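Local coordinates for YchF GTP-binding protein (Schizosaccharomyces pombe, PDB 1NI3) that hydrolyses ATP, and GTP less efficiently, with magnesium as cofactor, and negatively regulates the G2/M transition of the cell cycle, at residues S209-E212 against V213-N217; E283-K287 against L288-S292. All coordinates share one frame; numbering follows the deposited sequence.

Interaction 1: S209-E212 against V213-N217; sequences SNRE and VEIIN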
ATOM      1  N   SER A 209     -10.199 -12.882  15.315  1.00 47.50           N
ATOM      2  CA  SER A 209     -11.559 -13.045  14.828  1.00 50.24           C
ATOM      3  C   SER A 209     -12.023 -11.685  14.311  1.00 53.22           C
ATOM      4  O   SER A 209     -11.371 -10.666  14.560  1.00 54.68           O
ATOM      5  CB  SER A 209     -12.474 -13.476  15.960  1.00 49.05           C
ATOM      6  OG  SER A 209     -12.588 -12.445  16.911  1.00 46.21           O
ATOM      7  N   ASN A 210     -13.151 -11.655  13.608  1.00 54.15           N
ATOM      8  CA  ASN A 210     -13.657 -10.397  13.079  1.00 54.18           C
ATOM      9  C   ASN A 210     -13.813  -9.349  14.184  1.00 55.80           C
ATOM     10  O   ASN A 210     -13.450  -8.182  14.002  1.00 56.04           O
ATOM     11  CB  ASN A 210     -14.980 -10.630  12.341  1.00 51.54           C
ATOM     12  CG  ASN A 210     -14.776 -11.296  10.993  1.00 49.45           C
ATOM     13  OD1 ASN A 210     -15.699 -11.394  10.177  1.00 48.12           O
ATOM     14  ND2 ASN A 210     -13.557 -11.755  10.751  1.00 50.21           N
ATOM     15  N   ARG A 211     -14.329  -9.767  15.334  1.00 54.83           N
ATOM     16  CA  ARG A 211     -14.500  -8.864  16.466  1.00 53.51           C
ATOM     17  C   ARG A 211     -13.156  -8.325  16.931  1.00 51.15           C
ATOM     18  O   ARG A 211     -13.001  -7.129  17.152  1.00 52.76           O
ATOM     19  CB  ARG A 211     -15.167  -9.611  17.619  1.00 56.19           C
ATOM     20  CG  ARG A 211     -15.248  -8.818  18.902  1.00 59.01           C
ATOM     21  CD  ARG A 211     -16.110  -7.592  18.718  1.00 61.60           C
ATOM     22  NE  ARG A 211     -16.343  -6.929  19.991  1.00 65.67           N
ATOM     23  CZ  ARG A 211     -16.168  -5.631  20.196  1.00 68.04           C
ATOM     24  NH1 ARG A 211     -15.755  -4.851  19.204  1.00 68.19           N
ATOM     25  NH2 ARG A 211     -16.398  -5.117  21.397  1.00 68.84           N
ATOM     26  N   GLU A 212     -12.195  -9.225  17.095  1.00 50.02           N
ATOM     27  CA  GLU A 212     -10.860  -8.860  17.550  1.00 47.48           C
ATOM     28  C   GLU A 212     -10.186  -7.930  16.560  1.00 47.37           C
ATOM     29  O   GLU A 212      -9.493  -6.984  16.944  1.00 47.10           O
ATOM     30  CB  GLU A 212     -10.020 -10.113  17.736  1.00 42.36           C
ATOM     31  CG  GLU A 212     -10.566 -10.999  18.822  1.00 44.79           C
ATOM     32  CD  GLU A 212      -9.849 -12.320  18.913  1.00 49.64           C
ATOM     33  OE1 GLU A 212      -9.948 -12.979  19.966  1.00 54.36           O
ATOM     34  OE2 GLU A 212      -9.180 -12.706  17.935  1.00 52.67           O
ATOM     35  N   VAL A 213     -10.389  -8.195  15.277  1.00 47.04           N
ATOM     36  CA  VAL A 213      -9.803  -7.349  14.248  1.00 47.45           C
ATOM     37  C   VAL A 213     -10.398  -5.956  14.397  1.00 46.58           C
ATOM     38  O   VAL A 213      -9.699  -4.944  14.309  1.00 45.17           O
ATOM     39  CB  VAL A 213     -10.109  -7.901  12.840  1.00 48.10           C
ATOM     40  CG1 VAL A 213      -9.901  -6.813  11.795  1.00 48.69           C
ATOM     41  CG2 VAL A 213      -9.203  -9.083  12.541  1.00 46.42           C
ATOM     42  N   GLU A 214     -11.700  -5.927  14.639  1.00 43.59           N
ATOM     43  CA  GLU A 214     -12.423  -4.682  14.816  1.00 42.64           C
ATOM     44  C   GLU A 214     -11.818  -3.862  15.946  1.00 43.15           C
ATOM     45  O   GLU A 214     -11.491  -2.684  15.781  1.00 44.73           O
ATOM     46  CB  GLU A 214     -13.874  -5.006  15.128  1.00 41.90           C
ATOM     47  CG  GLU A 214     -14.776  -3.824  15.211  1.00 40.95           C
ATOM     48  CD  GLU A 214     -16.179  -4.234  15.507  1.00 43.66           C
ATOM     49  OE1 GLU A 214     -16.375  -4.910  16.541  1.00 42.63           O
ATOM     50  OE2 GLU A 214     -17.076  -3.908  14.698  1.00 46.17           O
ATOM     51  N   ILE A 215     -11.670  -4.490  17.103  1.00 42.41           N
ATOM     52  CA  ILE A 215     -11.100  -3.796  18.249  1.00 43.35           C
ATOM     53  C   ILE A 215      -9.709  -3.306  17.905  1.00 42.97           C
ATOM     54  O   ILE A 215      -9.419  -2.124  18.017  1.00 44.49           O
ATOM     55  CB  ILE A 215     -11.023  -4.713  19.470  1.00 44.66           C
ATOM     56  CG1 ILE A 215     -12.445  -5.026  19.943  1.00 46.80           C
ATOM     57  CG2 ILE A 215     -10.202  -4.056  20.575  1.00 40.20           C
ATOM     58  CD1 ILE A 215     -12.526  -5.981  21.087  1.00 46.20           C
ATOM     59  N   ILE A 216      -8.849  -4.209  17.471  1.00 40.78           N
ATOM     60  CA  ILE A 216      -7.504  -3.803  17.126  1.00 40.40           C
ATOM     61  C   ILE A 216      -7.478  -2.551  16.238  1.00 40.87           C
ATOM     62  O   ILE A 216      -6.824  -1.569  16.586  1.00 42.71           O
ATOM     63  CB  ILE A 216      -6.766  -4.965  16.467  1.00 39.13           C
ATOM     64  CG1 ILE A 216      -6.694  -6.132  17.458  1.00 37.05           C
ATOM     65  CG2 ILE A 216      -5.360  -4.543  16.071  1.00 38.23           C
ATOM     66  CD1 ILE A 216      -5.967  -7.349  16.949  1.00 38.22           C
ATOM     67  N   ASN A 217      -8.208  -2.552  15.124  1.00 38.60           N
ATOM     68  CA  ASN A 217      -8.222  -1.372  14.244  1.00 38.64           C
ATOM     69  C   ASN A 217      -8.392  -0.051  14.988  1.00 38.12           C
ATOM     70  O   ASN A 217      -7.860   0.989  14.577  1.00 32.17           O
ATOM     71  CB  ASN A 217      -9.322  -1.487  13.194  1.00 37.01           C
ATOM     72  CG  ASN A 217      -9.006  -2.507  12.153  1.00 39.24           C
ATOM     73  OD1 ASN A 217      -7.865  -2.624  11.703  1.00 41.17           O
ATOM     74  ND2 ASN A 217     -10.020  -3.240  11.727  1.00 37.77           N
TER
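This is a local contact along the first turns of helix 210-217, where S209 caps the helix and R211 reaches forward to E214 and I215. The helix packs beside the long helix 179-199. S209 and E212 form a capping box: E212 N donates to S209 OG at 3.2 Å, while S209 N donates to E212 OE2 at 2.8 Å, meeting that oxygen from above the carboxylate plane. Serine suits the N-cap because its short hydroxyl can turn back to an amide of the first turn that has no earlier carbonyl to bind. With CG beside its own backbone N (chi1 -64°) and an extended chain, E212 carries its carboxylate back to the start of the helix. The helical i to i+4 bonds begin at the cap itself, V213 N donating to S209 O at 2.8 Å.

On the outer side R211 bends at chi2 (63°), which brings NH1 to E214 OE1 at 2.7 Å in a salt bridge. The bond is bent, with an N-H...O angle of 132°, and the two flat groups stand nearly perpendicular. I215 lies over one guanidinium face, its CD1 3.8 Å from R211 CZ, and the same isoleucine also packs against I188 and I189. An aliphatic chain suits this place, since it can serve both the hydrophobic seam and the flat face of the arginine. The helix start is thus held by reciprocal S209-E212 bonds, with E212 OE1 also tied to K191, and the glutamate's negative charge near the N-terminal end probably suits the helix dipole.

Interaction 2: E283-K287 against L288-S292; sequences EECKK and LNTKS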
ATOM      1  N   GLU A 283      13.931  -0.596 -24.788  1.00 52.95           N
ATOM      2  CA  GLU A 283      15.077  -1.068 -25.567  1.00 55.60           C
ATOM      3  C   GLU A 283      16.269  -1.373 -24.655  1.00 52.41           C
ATOM      4  O   GLU A 283      16.903  -2.431 -24.768  1.00 48.14           O
ATOM      5  CB  GLU A 283      15.488  -0.013 -26.600  1.00 60.26           C
ATOM      6  CG  GLU A 283      16.716  -0.389 -27.429  1.00 66.73           C
ATOM      7  CD  GLU A 283      17.435   0.825 -28.001  1.00 73.57           C
ATOM      8  OE1 GLU A 283      18.437   0.642 -28.729  1.00 76.98           O
ATOM      9  OE2 GLU A 283      17.012   1.966 -27.711  1.00 75.82           O
ATOM     10  N   GLU A 284      16.559  -0.427 -23.761  1.00 51.24           N
ATOM     11  CA  GLU A 284      17.658  -0.514 -22.796  1.00 48.62           C
ATOM     12  C   GLU A 284      17.420  -1.686 -21.851  1.00 45.78           C
ATOM     13  O   GLU A 284      18.334  -2.451 -21.529  1.00 40.68           O
ATOM     14  CB  GLU A 284      17.735   0.801 -21.998  1.00 49.91           C
ATOM     15  CG  GLU A 284      18.724   0.824 -20.823  1.00 50.67           C
ATOM     16  CD  GLU A 284      20.175   0.800 -21.254  1.00 51.73           C
ATOM     17  OE1 GLU A 284      20.431   0.855 -22.476  1.00 54.72           O
ATOM     18  OE2 GLU A 284      21.063   0.729 -20.369  1.00 52.73           O
ATOM     19  N   CYS A 285      16.175  -1.815 -21.409  1.00 45.11           N
ATOM     20  CA  CYS A 285      15.793  -2.883 -20.510  1.00 46.58           C
ATOM     21  C   CYS A 285      15.950  -4.231 -21.207  1.00 49.42           C
ATOM     22  O   CYS A 285      16.312  -5.223 -20.568  1.00 49.92           O
ATOM     23  CB  CYS A 285      14.350  -2.685 -20.052  1.00 46.85           C
ATOM     24  SG  CYS A 285      14.194  -1.872 -18.455  1.00 46.50           S
ATOM     25  N   LYS A 286      15.685  -4.272 -22.516  1.00 51.01           N
ATOM     26  CA  LYS A 286      15.818  -5.522 -23.259  1.00 52.59           C
ATOM     27  C   LYS A 286      17.286  -5.881 -23.440  1.00 51.72           C
ATOM     28  O   LYS A 286      17.683  -7.003 -23.163  1.00 51.83           O
ATOM     29  CB  LYS A 286      15.125  -5.437 -24.627  1.00 57.75           C
ATOM     30  CG  LYS A 286      14.834  -6.822 -25.238  1.00 63.43           C
ATOM     31  CD  LYS A 286      13.850  -6.767 -26.417  1.00 69.27           C
ATOM     32  CE  LYS A 286      12.456  -6.283 -25.999  1.00 73.00           C
ATOM     33  NZ  LYS A 286      11.521  -6.121 -27.157  1.00 75.48           N
ATOM     34  N   LYS A 287      18.087  -4.922 -23.892  1.00 52.79           N
ATOM     35  CA  LYS A 287      19.509  -5.149 -24.099  1.00 54.94           C
ATOM     36  C   LYS A 287      20.176  -5.654 -22.828  1.00 55.30           C
ATOM     37  O   LYS A 287      21.043  -6.518 -22.886  1.00 58.76           O
ATOM     38  CB  LYS A 287      20.192  -3.862 -24.580  1.00 59.30           C
ATOM     39  CG  LYS A 287      19.763  -3.428 -25.994  1.00 69.10           C
ATOM     40  CD  LYS A 287      20.519  -2.181 -26.513  1.00 72.24           C
ATOM     41  CE  LYS A 287      20.150  -0.908 -25.740  1.00 73.92           C
ATOM     42  NZ  LYS A 287      20.822   0.324 -26.255  1.00 71.20           N
ATOM     43  N   LEU A 288      19.767  -5.119 -21.682  1.00 55.82           N
ATOM     44  CA  LEU A 288      20.327  -5.540 -20.395  1.00 54.97           C
ATOM     45  C   LEU A 288      19.573  -6.740 -19.855  1.00 54.14           C
ATOM     46  O   LEU A 288      19.937  -7.323 -18.831  1.00 52.53           O
ATOM     47  CB  LEU A 288      20.250  -4.395 -19.390  1.00 55.57           C
ATOM     48  CG  LEU A 288      21.339  -3.353 -19.607  1.00 55.41           C
ATOM     49  CD1 LEU A 288      21.112  -2.155 -18.704  1.00 56.86           C
ATOM     50  CD2 LEU A 288      22.684  -4.001 -19.328  1.00 57.31           C
ATOM     51  N   ASN A 289      18.515  -7.099 -20.565  1.00 53.22           N
ATOM     52  CA  ASN A 289      17.681  -8.216 -20.183  1.00 53.58           C
ATOM     53  C   ASN A 289      17.175  -8.075 -18.762  1.00 50.64           C
ATOM     54  O   ASN A 289      17.565  -8.830 -17.863  1.00 46.40           O
ATOM     55  CB  ASN A 289      18.444  -9.530 -20.321  1.00 60.56           C
ATOM     56  CG  ASN A 289      17.586 -10.724 -19.967  1.00 65.97           C
ATOM     57  OD1 ASN A 289      16.522 -10.931 -20.557  1.00 69.12           O
ATOM     58  ND2 ASN A 289      18.033 -11.514 -18.993  1.00 67.28           N
ATOM     59  N   THR A 290      16.295  -7.101 -18.566  1.00 49.06           N
ATOM     60  CA  THR A 290      15.718  -6.856 -17.256  1.00 48.73           C
ATOM     61  C   THR A 290      14.534  -5.898 -17.404  1.00 48.83           C
ATOM     62  O   THR A 290      14.215  -5.466 -18.510  1.00 48.76           O
ATOM     63  CB  THR A 290      16.782  -6.269 -16.305  1.00 48.28           C
ATOM     64  OG1 THR A 290      16.353  -6.429 -14.948  1.00 51.42           O
ATOM     65  CG2 THR A 290      17.026  -4.795 -16.606  1.00 48.28           C
ATOM     66  N   LYS A 291      13.881  -5.572 -16.297  1.00 49.56           N
ATOM     67  CA  LYS A 291      12.721  -4.687 -16.341  1.00 51.81           C
ATOM     68  C   LYS A 291      12.598  -3.843 -15.087  1.00 51.39           C
ATOM     69  O   LYS A 291      13.020  -4.269 -14.014  1.00 51.80           O
ATOM     70  CB  LYS A 291      11.440  -5.523 -16.521  1.00 58.54           C
ATOM     71  CG  LYS A 291      11.120  -6.503 -15.365  1.00 59.86           C
ATOM     72  CD  LYS A 291       9.906  -7.389 -15.722  1.00 65.75           C
ATOM     73  CE  LYS A 291       9.524  -8.392 -14.625  1.00 69.86           C
ATOM     74  NZ  LYS A 291       8.248  -9.116 -14.932  1.00 70.71           N
ATOM     75  N   SER A 292      12.002  -2.661 -15.213  1.00 47.48           N
ATOM     76  CA  SER A 292      11.821  -1.791 -14.059  1.00 42.61           C
ATOM     77  C   SER A 292      10.856  -2.399 -13.047  1.00 41.66           C
ATOM     78  O   SER A 292       9.791  -2.889 -13.422  1.00 44.10           O
ATOM     79  CB  SER A 292      11.276  -0.434 -14.496  1.00 40.70           C
ATOM     80  OG  SER A 292      10.834   0.286 -13.353  1.00 44.04           O
TER
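L288 sets CG beside its own backbone N (chi1 -78°), and E284, one turn earlier, bends at chi2 (69°), so that the two side chains run side by side and L288 CD1 comes to 3.3 Å from E284 OE2. They stand at the C-terminal end of helix 278-287, which closes in a Schellman motif. N289 takes positive phi (55°), a conformation that asparagine tolerates better than most residues, and the chain folds back over the last turn. T290 N then donates to C285 O at 2.7 Å, and N289 N to K286 O, also at 2.7 Å but from well above the carbonyl plane. L288 N still keeps the helical bond to E284 O at 3.0 Å.

The carboxylate of E284 has its strong partner in R272 of helix 267-273, with which OE2 forms a salt bridge. Leucine fits here because its branched end can lie along the carbon chain of E284 while also touching R272 and L239. Cutting this side chain back to an alanine is likely to leave a gap beside E284 and R272 and remove the hydrocarbon that covers their salt bridge. On the outer side K287 NZ makes a weak salt bridge to E283 OE1 and a long one to E284 OE1.

C285, the buried residue of this turn, packs against L273, its small thiol letting the returning chain lie close: C285 SG is 3.8 Å from K291 CA. Beyond it S292 OG caps the backbone L294 N ahead of helix 294-304 and is also hydrogen-bonded to E270 OE1.

In the fold
From the N terminus, the chain passes strand 22-27, the predicted ATP-binding residues N30 to T35 and the long helices 140-168 and 179-199 before interaction 1, where S209 caps helix 210-217, set against helix 179-199 and touched by the N-terminal segment at V12, W14 and G15. After strands 227-232 and 262-265 and helix 267-273 comes interaction 2, where 283-292 ends helix 278-287 and turns toward helix 294-304. Both are local and close no long loop; they run in series, neither nested nor crossed, and the centres of interactions 1 and 2 are 45 Å apart, on opposite sides of the chain's centre. The T290 side chain lies about 9 Å from that of M233, predicted to bind ATP.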